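PDB 3OZQ: Serpin48 from Tenebrio molitor, which acts as a highly specific serpin of insect innate immunity, inhibiting the serine protease SPE. Local coordinates for residues Lys96-Thr101 with Lys134-Trp139; Phe103-Glu108 with Ser121-Phe126; Arg185-His190 with Thr201-Glu206; Ile234-Gln239 with Val352-Ile357. All blocks are in the same frame, centred on the assembly; numbering follows the deposited sequence.

Contact 1 (Lys96-Thr101 with Lys134-Trp139); sequences KIYVKT and KLMNAW
Tyr98 and Met136 sit nearest across the backbones, CA to CA 8.1 Å, where strand 96-100 and helix 134-139 run nearly antiparallel (162°) with their axes 11.1 Å apart. The strand belongs to serpin sheet A, and the helix is the one that packs across the front of that sheet, helix F of the family. The Tyr98 ring lies between two side chains: Met136 CG stands over the centre of one face, 3.5 Å from the ring centroid, and Lys96 CG covers the opposite face toward the rim. Met136 SD, 4.2 Å from the same centroid, adds a Met-aromatic contact. Leu135 CD1 comes obliquely to Tyr98 CE1 at 3.7 Å. Bends at chi2 and chi3 (73°) carry Lys96 CE over one face of Trp139, 3.5 Å from the centroid of the six-membered ring; Lys96 NZ makes a cation-pi contact at 3.7 Å from that of the five-membered ring. Tyr98 OH meets Trp139 CB at 3.3 Å. Lys96 NZ also forms a salt bridge with Glu122 and a hydrogen bond with Gln120, so its charge is probably shared between an indole face and polar partners; no hydrogen bond crosses between helix and strand here.

Contact 2 (Phe103-Glu108 with Ser121-Phe126); sequences FSVREE and SENVDF
Val105 lays its CG2 methyl against the side chain of Asn123, meeting the amide carbon CG at 3.7 Å, while its CG1 methyl turns to Ser121. The Val105 and Asn123 side chains pass alongside one another, pointing opposite ways, and their CA atoms, 6.5 Å apart, mark the nearest approach of the backbones. With CG1 anti to the backbone N (chi1 -176°), the two methyls fork over the strand: Val105 CG1 comes within 3.6 Å of Ser121 OG, and Val105 CG2 lies 4.1 Å from Glu122 C. Ser121 OG spends its polarity on Ile97 O of the adjacent strand, so Val105 touches a hydroxyl that is already engaged. The contact lies in the beta-alpha-beta unit of strand 90-100, helix 107-115 and strand 120-124, whose two strands run parallel at the margin of serpin sheet A; residues 103-106 are the link that leaves the first strand and enters the helix, with Arg106 at the N-cap position. From the strand, Asn123 brings its amide group up to the start of this link, CG standing 3.8 Å from Phe103 O. An alanine at Asn123 would probably open a gap beside Val105 CG2 and leave the Phe103-Val105 backbone without the polar group that lies against it. Glu122 points away from the link, toward Tyr98 and Leu135, while the ring of Phe103 leads off to Asp307 and Leu308.

Contact 3 (Arg185-His190 with Thr201-Glu206); sequences RKSDFH and TMYLDE
The beta hairpin of strands 185-190 and 196-205, part of serpin sheet C, is joined at its open end by the antiparallel hydrogen-bonded pair Arg185-Thr201. Arg185 N gives its hydrogen to Thr201 O at 3.0 Å, and Thr201 N returns a bond to Arg185 O at 2.7 Å. Beyond this pair Tyr203 bridges the strands with its side chain. The guanidinium of Arg185 lies flat on one face of the Tyr203 ring, centres 4.2 Å apart and planes only 11° from parallel, with NH1 offset toward the rim at 3.5 Å from CZ. Arg185 reaches there from a chi1 of 52°, which sets CG between the backbone N and the carbonyl carbon, 3.8 Å from Tyr203 CE2. The phenol is held from a second direction: Ser187 OG lies at the ring edge, in its plane, and is hydrogen-bonded to Tyr203 OH at 2.8 Å. A water links Thr201 OG1 to Asp188 O, and Thr201 OG1 also bonds Val199 O. An alanine in place of Tyr203 would probably leave the Arg185 guanidinium free to swing and Ser187 OG without its phenol partner. Stacking and hydrogen bonding thus use different parts of one phenol, the face and the hydroxyl, and the nearby guanidinium charge may polarise that hydroxyl.

Contact 4 (Ile234-Gln239 with Val352-Ile357); sequences IVLSNQ and VDHPFI
His354 NE2 donates to Ser237 O at 2.7 Å (160° at the hydrogen), nearly in the plane of its imidazole, and Leu236 CD1 lies over one face of the ring, 3.3 Å from NE2. The Leu236 and His354 side chains cross at about a right angle; the methyl is over the face, and the hydrogen bond leaves at the edge. Across the ring, ND1 gives a second in-plane hydrogen bond to Asp353 OD1 at 2.7 Å. With both nitrogens donating and a carboxylate beside one of them, the imidazole is likely to favour its charged form. Asp353 to Phe356 fit the serpin signature sequence near the C-terminus, where the chain passes from strand 348-351 into strand 356-362, a member of sheet B. There Val235 and Ile357 form an antiparallel hydrogen-bonded pair, with Val235 N to Ile357 O nearly straight at 2.8 Å and Ile357 N to Val235 O longer at 3.3 Å. Phe356 packs against Ile234 and Val352: Ile234 CG2 comes obliquely to Phe356 CD1 at 3.7 Å, and Val352 CG1 stands over one face of the ring. Where the strands part, a water fills in for a direct bond, accepting from Ser237 N and donating to Pro355 O. Farther out, Ser237 OG donates to Gln239 O at 2.8 Å, tying the turn that follows the strand, and Leu246 of helix 243-248 packs on Val235 and Ser237.

How the contacts relate
The four contacts form two pairs near opposite ends of the serpin. Contacts 1 and 2, centres 10 Å apart, share the neighbouring strands 90-100 and 120-124 of sheet A; contact 2 is nested in the chain loop that contact 1 closes, and Val99 N to Glu122 O joins them. Contacts 3 and 4, centres 13 Å apart, meet where the sheet C hairpin runs by the link into sheet B, His190 N lying 2.7 Å from Asp353 O. Between the pairs, centres are 39 to 50 Å apart with no touch, and contacts 3 and 4 follow later in the chain. The pairs lie on opposite sides of the chain's centre, so each end of the fold is tied locally.

Contact 1 (Lys96-Thr101 with Lys134-Trp139)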
# COMPACT_ATOMS: atom_id res chain seq x y z
N LYS A 96 -0.51 4.75 13.72
CA LYS A 96 -0.37 4.93 15.15
C LYS A 96 0.17 3.68 15.83
O LYS A 96 -0.09 2.55 15.40
CB LYS A 96 -1.72 5.32 15.75
CG LYS A 96 -1.74 5.30 17.25
CD LYS A 96 -1.80 6.67 17.83
CE LYS A 96 -3.16 7.27 17.64
NZ LYS A 96 -3.39 8.28 18.72
N ILE A 97 0.92 3.89 16.90
CA ILE A 97 1.42 2.79 17.69
C ILE A 97 0.79 2.93 19.06
O ILE A 97 1.17 3.82 19.81
CB ILE A 97 2.95 2.81 17.79
CG1 ILE A 97 3.56 2.57 16.40
CG2 ILE A 97 3.45 1.75 18.76
CD1 ILE A 97 5.05 2.25 16.43
N TYR A 98 -0.20 2.10 19.35
CA TYR A 98 -0.86 2.12 20.66
C TYR A 98 -0.14 1.16 21.60
O TYR A 98 0.14 0.03 21.22
CB TYR A 98 -2.31 1.69 20.54
CG TYR A 98 -3.22 2.74 19.95
CD1 TYR A 98 -3.83 3.69 20.76
CD2 TYR A 98 -3.46 2.79 18.58
CE1 TYR A 98 -4.66 4.65 20.22
CE2 TYR A 98 -4.29 3.73 18.04
CZ TYR A 98 -4.89 4.66 18.85
OH TYR A 98 -5.71 5.61 18.30
N VAL A 99 0.11 1.63 22.83
CA VAL A 99 0.90 0.88 23.81
C VAL A 99 0.18 0.64 25.16
O VAL A 99 -0.53 1.51 25.66
CB VAL A 99 2.27 1.58 24.04
CG1 VAL A 99 3.11 0.79 25.02
CG2 VAL A 99 3.01 1.75 22.70
N LYS A 100 0.35 -0.55 25.70
CA LYS A 100 -0.29 -1.00 26.95
C LYS A 100 -0.15 0.08 28.03
O LYS A 100 0.96 0.58 28.23
CB LYS A 100 0.41 -2.30 27.38
CG LYS A 100 -0.18 -3.05 28.56
CD LYS A 100 0.62 -4.34 28.76
CE LYS A 100 0.37 -4.98 30.13
NZ LYS A 100 -0.98 -5.63 30.24
N THR A 101 -1.24 0.44 28.72
CA THR A 101 -1.20 1.59 29.64
C THR A 101 -0.12 1.47 30.70
O THR A 101 0.46 2.47 31.14
CB THR A 101 -2.57 1.96 30.34
OG1 THR A 101 -3.38 0.79 30.56
CG2 THR A 101 -3.36 2.96 29.51
N LYS A 134 -12.82 0.44 19.86
CA LYS A 134 -13.57 1.63 19.46
C LYS A 134 -12.70 2.89 19.45
O LYS A 134 -12.79 3.72 18.55
CB LYS A 134 -14.79 1.84 20.38
CG LYS A 134 -15.69 2.97 19.91
CD LYS A 134 -17.00 3.04 20.67
CE LYS A 134 -17.99 3.96 19.96
NZ LYS A 134 -18.52 3.36 18.69
N LEU A 135 -11.86 3.02 20.46
CA LEU A 135 -11.00 4.19 20.62
C LEU A 135 -10.06 4.30 19.43
O LEU A 135 -9.95 5.36 18.80
CB LEU A 135 -10.21 4.06 21.93
CG LEU A 135 -9.32 5.16 22.51
CD1 LEU A 135 -7.87 5.02 22.03
CD2 LEU A 135 -9.87 6.55 22.22
N MET A 136 -9.39 3.20 19.12
CA MET A 136 -8.45 3.16 18.01
C MET A 136 -9.17 3.41 16.69
O MET A 136 -8.73 4.22 15.88
CB MET A 136 -7.70 1.82 17.98
CG MET A 136 -6.82 1.61 19.19
SD MET A 136 -6.07 -0.02 19.29
CE MET A 136 -4.95 0.03 17.92
N ASN A 137 -10.31 2.75 16.49
CA ASN A 137 -11.09 2.93 15.26
C ASN A 137 -11.63 4.33 15.09
O ASN A 137 -11.75 4.82 13.97
CB ASN A 137 -12.23 1.92 15.19
CG ASN A 137 -11.74 0.50 15.06
OD1 ASN A 137 -10.57 0.27 14.72
ND2 ASN A 137 -12.61 -0.47 15.33
N ALA A 138 -11.99 4.98 16.20
CA ALA A 138 -12.58 6.31 16.12
C ALA A 138 -11.50 7.28 15.70
O ALA A 138 -11.75 8.21 14.93
CB ALA A 138 -13.21 6.71 17.45
N TRP A 139 -10.29 7.05 16.21
CA TRP A 139 -9.15 7.87 15.86
C TRP A 139 -8.89 7.75 14.36
O TRP A 139 -8.77 8.75 13.66
CB TRP A 139 -7.90 7.46 16.64
CG TRP A 139 -6.72 8.34 16.30
CD1 TRP A 139 -6.46 9.59 16.80
CD2 TRP A 139 -5.68 8.07 15.35
NE1 TRP A 139 -5.32 10.10 16.23
CE2 TRP A 139 -4.82 9.19 15.34
CE3 TRP A 139 -5.38 6.98 14.52
CZ2 TRP A 139 -3.68 9.25 14.53
CZ3 TRP A 139 -4.25 7.05 13.71
CH2 TRP A 139 -3.41 8.17 13.73

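Contact 2 (Phe103-Glu108 with Ser121-Phe126)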
# COMPACT_ATOMS: atom_id res chain seq x y z
N PHE A 103 2.80 0.82 30.63
CA PHE A 103 4.12 1.32 30.28
C PHE A 103 4.02 2.62 29.49
O PHE A 103 3.87 2.62 28.26
CB PHE A 103 4.93 0.26 29.54
CG PHE A 103 4.90 -1.11 30.18
CD1 PHE A 103 4.06 -2.10 29.69
CD2 PHE A 103 5.71 -1.40 31.26
CE1 PHE A 103 4.04 -3.35 30.26
CE2 PHE A 103 5.67 -2.66 31.85
CZ PHE A 103 4.84 -3.63 31.35
N SER A 104 4.08 3.73 30.22
CA SER A 104 4.03 5.07 29.65
C SER A 104 4.98 5.24 28.47
O SER A 104 6.18 4.98 28.57
CB SER A 104 4.35 6.12 30.72
OG SER A 104 3.34 6.14 31.71
N VAL A 105 4.44 5.69 27.34
CA VAL A 105 5.26 5.92 26.16
C VAL A 105 6.24 7.05 26.42
O VAL A 105 5.86 8.13 26.87
CB VAL A 105 4.38 6.27 24.95
CG1 VAL A 105 5.24 6.41 23.69
CG2 VAL A 105 3.31 5.22 24.76
N ARG A 106 7.51 6.80 26.12
CA ARG A 106 8.55 7.82 26.24
C ARG A 106 8.28 8.99 25.31
O ARG A 106 8.17 8.81 24.09
CB ARG A 106 9.93 7.22 25.95
CG ARG A 106 10.24 6.01 26.81
CD ARG A 106 11.62 5.44 26.51
NE ARG A 106 11.75 4.08 27.03
CZ ARG A 106 12.04 3.79 28.30
NH1 ARG A 106 12.23 4.76 29.18
NH2 ARG A 106 12.15 2.52 28.69
N GLU A 107 8.16 10.19 25.88
CA GLU A 107 7.87 11.40 25.11
C GLU A 107 8.74 11.53 23.86
O GLU A 107 8.29 12.06 22.84
CB GLU A 107 8.02 12.64 25.99
CG GLU A 107 6.90 12.84 27.00
CD GLU A 107 6.31 14.24 26.92
OE1 GLU A 107 5.17 14.43 27.40
OE2 GLU A 107 6.99 15.14 26.37
N GLU A 108 9.98 11.07 23.96
CA GLU A 108 10.93 11.11 22.86
C GLU A 108 10.47 10.28 21.66
O GLU A 108 10.82 10.58 20.51
CB GLU A 108 12.28 10.58 23.34
CG GLU A 108 13.37 10.59 22.27
CD GLU A 108 14.63 9.84 22.70
OE1 GLU A 108 14.69 9.35 23.85
OE2 GLU A 108 15.57 9.75 21.87
N SER A 121 2.09 7.96 18.64
CA SER A 121 2.06 6.87 19.60
C SER A 121 1.34 7.31 20.86
O SER A 121 1.39 8.48 21.24
CB SER A 121 3.47 6.37 19.89
OG SER A 121 3.45 5.25 20.76
N GLU A 122 0.66 6.36 21.50
CA GLU A 122 -0.30 6.69 22.54
C GLU A 122 -0.54 5.46 23.41
O GLU A 122 -0.51 4.33 22.92
CB GLU A 122 -1.60 7.18 21.89
CG GLU A 122 -2.77 7.41 22.81
CD GLU A 122 -3.86 8.24 22.15
OE1 GLU A 122 -5.07 7.94 22.35
OE2 GLU A 122 -3.51 9.21 21.43
N ASN A 123 -0.73 5.68 24.72
CA ASN A 123 -1.08 4.61 25.65
C ASN A 123 -2.56 4.34 25.60
O ASN A 123 -3.36 5.26 25.45
CB ASN A 123 -0.69 4.96 27.10
CG ASN A 123 0.76 4.64 27.40
OD1 ASN A 123 1.15 3.48 27.49
ND2 ASN A 123 1.57 5.68 27.56
N VAL A 124 -2.93 3.07 25.75
CA VAL A 124 -4.33 2.69 25.74
C VAL A 124 -4.49 1.45 26.59
O VAL A 124 -3.60 0.61 26.63
CB VAL A 124 -4.86 2.42 24.28
CG1 VAL A 124 -4.14 1.23 23.66
CG2 VAL A 124 -6.36 2.19 24.28
N ASP A 125 -5.62 1.36 27.29
CA ASP A 125 -5.91 0.18 28.09
C ASP A 125 -6.57 -0.90 27.24
O ASP A 125 -7.73 -0.76 26.85
CB ASP A 125 -6.84 0.53 29.25
CG ASP A 125 -6.99 -0.61 30.24
OD1 ASP A 125 -6.54 -1.73 29.93
OD2 ASP A 125 -7.55 -0.39 31.33
N PHE A 126 -5.83 -1.97 26.96
CA PHE A 126 -6.38 -3.07 26.16
C PHE A 126 -7.26 -4.01 27.00
O PHE A 126 -7.89 -4.92 26.46
CB PHE A 126 -5.27 -3.86 25.47
CG PHE A 126 -4.41 -3.04 24.52
CD1 PHE A 126 -4.87 -2.68 23.27
CD2 PHE A 126 -3.13 -2.66 24.88
CE1 PHE A 126 -4.07 -1.94 22.40
CE2 PHE A 126 -2.32 -1.93 24.02
CZ PHE A 126 -2.79 -1.57 22.78

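Contact 3 (Arg185-His190 with Thr201-Glu206)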
# COMPACT_ATOMS: atom_id res chain seq x y z
N ARG A 185 -19.69 2.22 -20.24
CA ARG A 185 -20.76 1.26 -20.47
C ARG A 185 -20.43 -0.10 -19.88
O ARG A 185 -19.27 -0.39 -19.56
CB ARG A 185 -21.02 1.12 -21.97
CG ARG A 185 -19.78 0.83 -22.78
CD ARG A 185 -20.09 0.57 -24.26
NE ARG A 185 -19.41 -0.64 -24.71
CZ ARG A 185 -18.28 -0.66 -25.41
NH1 ARG A 185 -17.71 0.48 -25.79
NH2 ARG A 185 -17.73 -1.82 -25.75
N LYS A 186 -21.46 -0.93 -19.73
CA LYS A 186 -21.32 -2.31 -19.28
C LYS A 186 -20.64 -3.11 -20.38
O LYS A 186 -21.08 -3.08 -21.52
CB LYS A 186 -22.71 -2.92 -19.04
CG LYS A 186 -23.48 -2.31 -17.91
CD LYS A 186 -22.84 -2.66 -16.57
CE LYS A 186 -23.78 -2.43 -15.40
NZ LYS A 186 -23.06 -2.71 -14.12
N SER A 187 -19.58 -3.85 -20.05
CA SER A 187 -18.89 -4.68 -21.04
C SER A 187 -18.35 -5.97 -20.44
O SER A 187 -18.20 -6.08 -19.22
CB SER A 187 -17.74 -3.91 -21.70
OG SER A 187 -18.17 -2.66 -22.20
N ASP A 188 -18.02 -6.93 -21.30
CA ASP A 188 -17.50 -8.22 -20.85
C ASP A 188 -16.25 -8.04 -19.98
O ASP A 188 -15.38 -7.24 -20.31
CB ASP A 188 -17.12 -9.11 -22.04
CG ASP A 188 -18.31 -9.50 -22.89
OD1 ASP A 188 -19.43 -9.64 -22.34
OD2 ASP A 188 -18.13 -9.67 -24.11
N PHE A 189 -16.19 -8.80 -18.90
CA PHE A 189 -14.96 -8.97 -18.14
C PHE A 189 -14.84 -10.47 -17.91
O PHE A 189 -15.72 -11.09 -17.32
CB PHE A 189 -15.01 -8.22 -16.80
CG PHE A 189 -13.72 -8.29 -16.00
CD1 PHE A 189 -13.49 -9.33 -15.12
CD2 PHE A 189 -12.72 -7.34 -16.17
CE1 PHE A 189 -12.30 -9.40 -14.40
CE2 PHE A 189 -11.53 -7.41 -15.45
CZ PHE A 189 -11.32 -8.44 -14.58
N HIS A 190 -13.76 -11.06 -18.39
CA HIS A 190 -13.57 -12.49 -18.25
C HIS A 190 -12.76 -12.81 -17.01
O HIS A 190 -11.56 -12.59 -16.98
CB HIS A 190 -12.83 -13.04 -19.47
CG HIS A 190 -13.48 -12.70 -20.77
ND1 HIS A 190 -14.68 -13.24 -21.16
CD2 HIS A 190 -13.09 -11.87 -21.76
CE1 HIS A 190 -15.01 -12.76 -22.35
NE2 HIS A 190 -14.06 -11.93 -22.74
N THR A 201 -17.36 -0.13 -17.66
CA THR A 201 -16.05 -0.02 -18.27
C THR A 201 -15.89 1.35 -18.91
O THR A 201 -16.82 1.86 -19.55
CB THR A 201 -15.83 -1.16 -19.29
OG1 THR A 201 -15.88 -2.43 -18.60
CG2 THR A 201 -14.49 -1.03 -19.99
N MET A 202 -14.73 1.96 -18.72
CA MET A 202 -14.44 3.30 -19.20
C MET A 202 -13.54 3.23 -20.43
O MET A 202 -12.73 2.31 -20.54
CB MET A 202 -13.73 4.13 -18.12
CG MET A 202 -14.29 3.97 -16.72
SD MET A 202 -13.37 5.00 -15.53
CE MET A 202 -11.76 4.23 -15.61
N TYR A 203 -13.65 4.21 -21.32
CA TYR A 203 -12.94 4.15 -22.60
C TYR A 203 -12.21 5.44 -22.93
O TYR A 203 -12.77 6.53 -22.87
CB TYR A 203 -13.92 3.76 -23.74
CG TYR A 203 -14.44 2.36 -23.61
CD1 TYR A 203 -13.83 1.30 -24.28
CD2 TYR A 203 -15.53 2.07 -22.80
CE1 TYR A 203 -14.29 0.01 -24.16
CE2 TYR A 203 -16.00 0.78 -22.66
CZ TYR A 203 -15.38 -0.24 -23.34
OH TYR A 203 -15.83 -1.53 -23.19
N LEU A 204 -10.94 5.31 -23.30
CA LEU A 204 -10.13 6.44 -23.74
C LEU A 204 -9.34 6.06 -24.98
O LEU A 204 -8.55 5.12 -24.94
CB LEU A 204 -9.16 6.87 -22.63
CG LEU A 204 -9.12 8.34 -22.20
CD1 LEU A 204 -7.99 8.57 -21.18
CD2 LEU A 204 -8.97 9.25 -23.40
N ASP A 205 -9.55 6.80 -26.06
CA ASP A 205 -8.95 6.47 -27.35
C ASP A 205 -7.84 7.41 -27.82
O ASP A 205 -7.77 8.57 -27.41
CB ASP A 205 -10.02 6.43 -28.45
CG ASP A 205 -11.11 5.42 -28.16
OD1 ASP A 205 -10.81 4.37 -27.56
OD2 ASP A 205 -12.27 5.70 -28.54
N GLU A 206 -6.99 6.89 -28.69
CA GLU A 206 -5.98 7.69 -29.37
C GLU A 206 -5.17 8.59 -28.43
O GLU A 206 -4.91 9.75 -28.75
CB GLU A 206 -6.63 8.54 -30.47
CG GLU A 206 -7.33 7.74 -31.55
CD GLU A 206 -8.54 8.46 -32.15
OE1 GLU A 206 -9.63 7.84 -32.20
OE2 GLU A 206 -8.41 9.64 -32.56
O HOH W 1 -14.44 -4.78 -18.98

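Contact 4 (Ile234-Gln239 with Val352-Ile357)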
# COMPACT_ATOMS: atom_id res chain seq x y z
N ILE A 234 -0.96 -0.78 -15.01
CA ILE A 234 -1.65 -2.06 -15.15
C ILE A 234 -0.71 -3.06 -15.79
O ILE A 234 -0.04 -2.73 -16.77
CB ILE A 234 -2.90 -1.93 -16.08
CG1 ILE A 234 -3.76 -0.73 -15.68
CG2 ILE A 234 -3.70 -3.22 -16.11
CD1 ILE A 234 -4.21 -0.77 -14.26
N VAL A 235 -0.63 -4.26 -15.24
CA VAL A 235 0.11 -5.35 -15.85
C VAL A 235 -0.90 -6.39 -16.32
O VAL A 235 -1.55 -7.06 -15.51
CB VAL A 235 1.11 -5.99 -14.88
CG1 VAL A 235 1.90 -7.09 -15.60
CG2 VAL A 235 2.06 -4.94 -14.31
N LEU A 236 -1.03 -6.49 -17.64
CA LEU A 236 -2.09 -7.27 -18.27
C LEU A 236 -1.52 -8.46 -19.03
O LEU A 236 -0.82 -8.29 -20.01
CB LEU A 236 -2.83 -6.36 -19.25
CG LEU A 236 -4.03 -6.96 -19.97
CD1 LEU A 236 -5.09 -7.37 -18.95
CD2 LEU A 236 -4.58 -5.95 -20.98
N SER A 237 -1.81 -9.67 -18.57
CA SER A 237 -1.33 -10.85 -19.27
C SER A 237 -1.98 -10.96 -20.65
O SER A 237 -3.15 -10.59 -20.83
CB SER A 237 -1.56 -12.12 -18.46
OG SER A 237 -2.94 -12.39 -18.26
N ASN A 238 -1.22 -11.45 -21.62
CA ASN A 238 -1.72 -11.60 -22.98
C ASN A 238 -2.84 -12.63 -23.07
O ASN A 238 -3.74 -12.51 -23.89
CB ASN A 238 -0.59 -11.93 -23.96
CG ASN A 238 0.21 -10.70 -24.35
OD1 ASN A 238 -0.34 -9.60 -24.48
ND2 ASN A 238 1.52 -10.87 -24.54
N GLN A 239 -2.79 -13.63 -22.20
CA GLN A 239 -3.84 -14.64 -22.15
C GLN A 239 -4.86 -14.38 -21.03
O GLN A 239 -4.51 -13.89 -19.96
CB GLN A 239 -3.23 -16.03 -22.04
CG GLN A 239 -2.62 -16.53 -23.35
CD GLN A 239 -3.59 -16.42 -24.51
OE1 GLN A 239 -4.79 -16.70 -24.37
NE2 GLN A 239 -3.09 -15.99 -25.67
N VAL A 352 -8.52 -4.00 -20.79
CA VAL A 352 -8.41 -4.66 -19.50
C VAL A 352 -9.72 -5.38 -19.19
O VAL A 352 -10.61 -4.82 -18.55
CB VAL A 352 -8.05 -3.65 -18.39
CG1 VAL A 352 -7.73 -4.38 -17.09
CG2 VAL A 352 -6.87 -2.76 -18.83
N ASP A 353 -9.82 -6.63 -19.63
CA ASP A 353 -11.10 -7.33 -19.66
C ASP A 353 -10.94 -8.73 -19.12
O ASP A 353 -11.73 -9.63 -19.42
CB ASP A 353 -11.67 -7.37 -21.09
CG ASP A 353 -10.95 -8.36 -21.99
OD1 ASP A 353 -9.82 -8.78 -21.66
OD2 ASP A 353 -11.52 -8.73 -23.04
N HIS A 354 -9.88 -8.90 -18.33
CA HIS A 354 -9.61 -10.12 -17.58
C HIS A 354 -8.68 -9.70 -16.42
O HIS A 354 -8.22 -8.57 -16.39
CB HIS A 354 -8.98 -11.20 -18.46
CG HIS A 354 -7.75 -10.77 -19.19
ND1 HIS A 354 -7.78 -9.93 -20.28
CD2 HIS A 354 -6.45 -11.08 -18.99
CE1 HIS A 354 -6.55 -9.73 -20.72
NE2 HIS A 354 -5.72 -10.42 -19.95
N PRO A 355 -8.43 -10.61 -15.47
CA PRO A 355 -7.71 -10.28 -14.22
C PRO A 355 -6.32 -9.68 -14.44
O PRO A 355 -5.58 -10.11 -15.33
CB PRO A 355 -7.62 -11.62 -13.51
CG PRO A 355 -8.84 -12.34 -13.95
CD PRO A 355 -9.01 -11.97 -15.41
N PHE A 356 -5.98 -8.69 -13.62
CA PHE A 356 -4.75 -7.93 -13.80
C PHE A 356 -4.14 -7.49 -12.47
O PHE A 356 -4.83 -7.43 -11.46
CB PHE A 356 -5.02 -6.70 -14.65
CG PHE A 356 -6.05 -5.77 -14.08
CD1 PHE A 356 -5.68 -4.65 -13.37
CD2 PHE A 356 -7.40 -6.02 -14.26
CE1 PHE A 356 -6.64 -3.79 -12.86
CE2 PHE A 356 -8.36 -5.16 -13.75
CZ PHE A 356 -7.99 -4.05 -13.05
N ILE A 357 -2.85 -7.18 -12.50
CA ILE A 357 -2.14 -6.56 -11.38
C ILE A 357 -2.07 -5.07 -11.67
O ILE A 357 -2.00 -4.67 -12.83
CB ILE A 357 -0.72 -7.15 -11.28
CG1 ILE A 357 -0.76 -8.62 -10.89
CG2 ILE A 357 0.16 -6.33 -10.33
CD1 ILE A 357 0.61 -9.29 -10.90
O HOH W 2 -3.12 -10.21 -16.17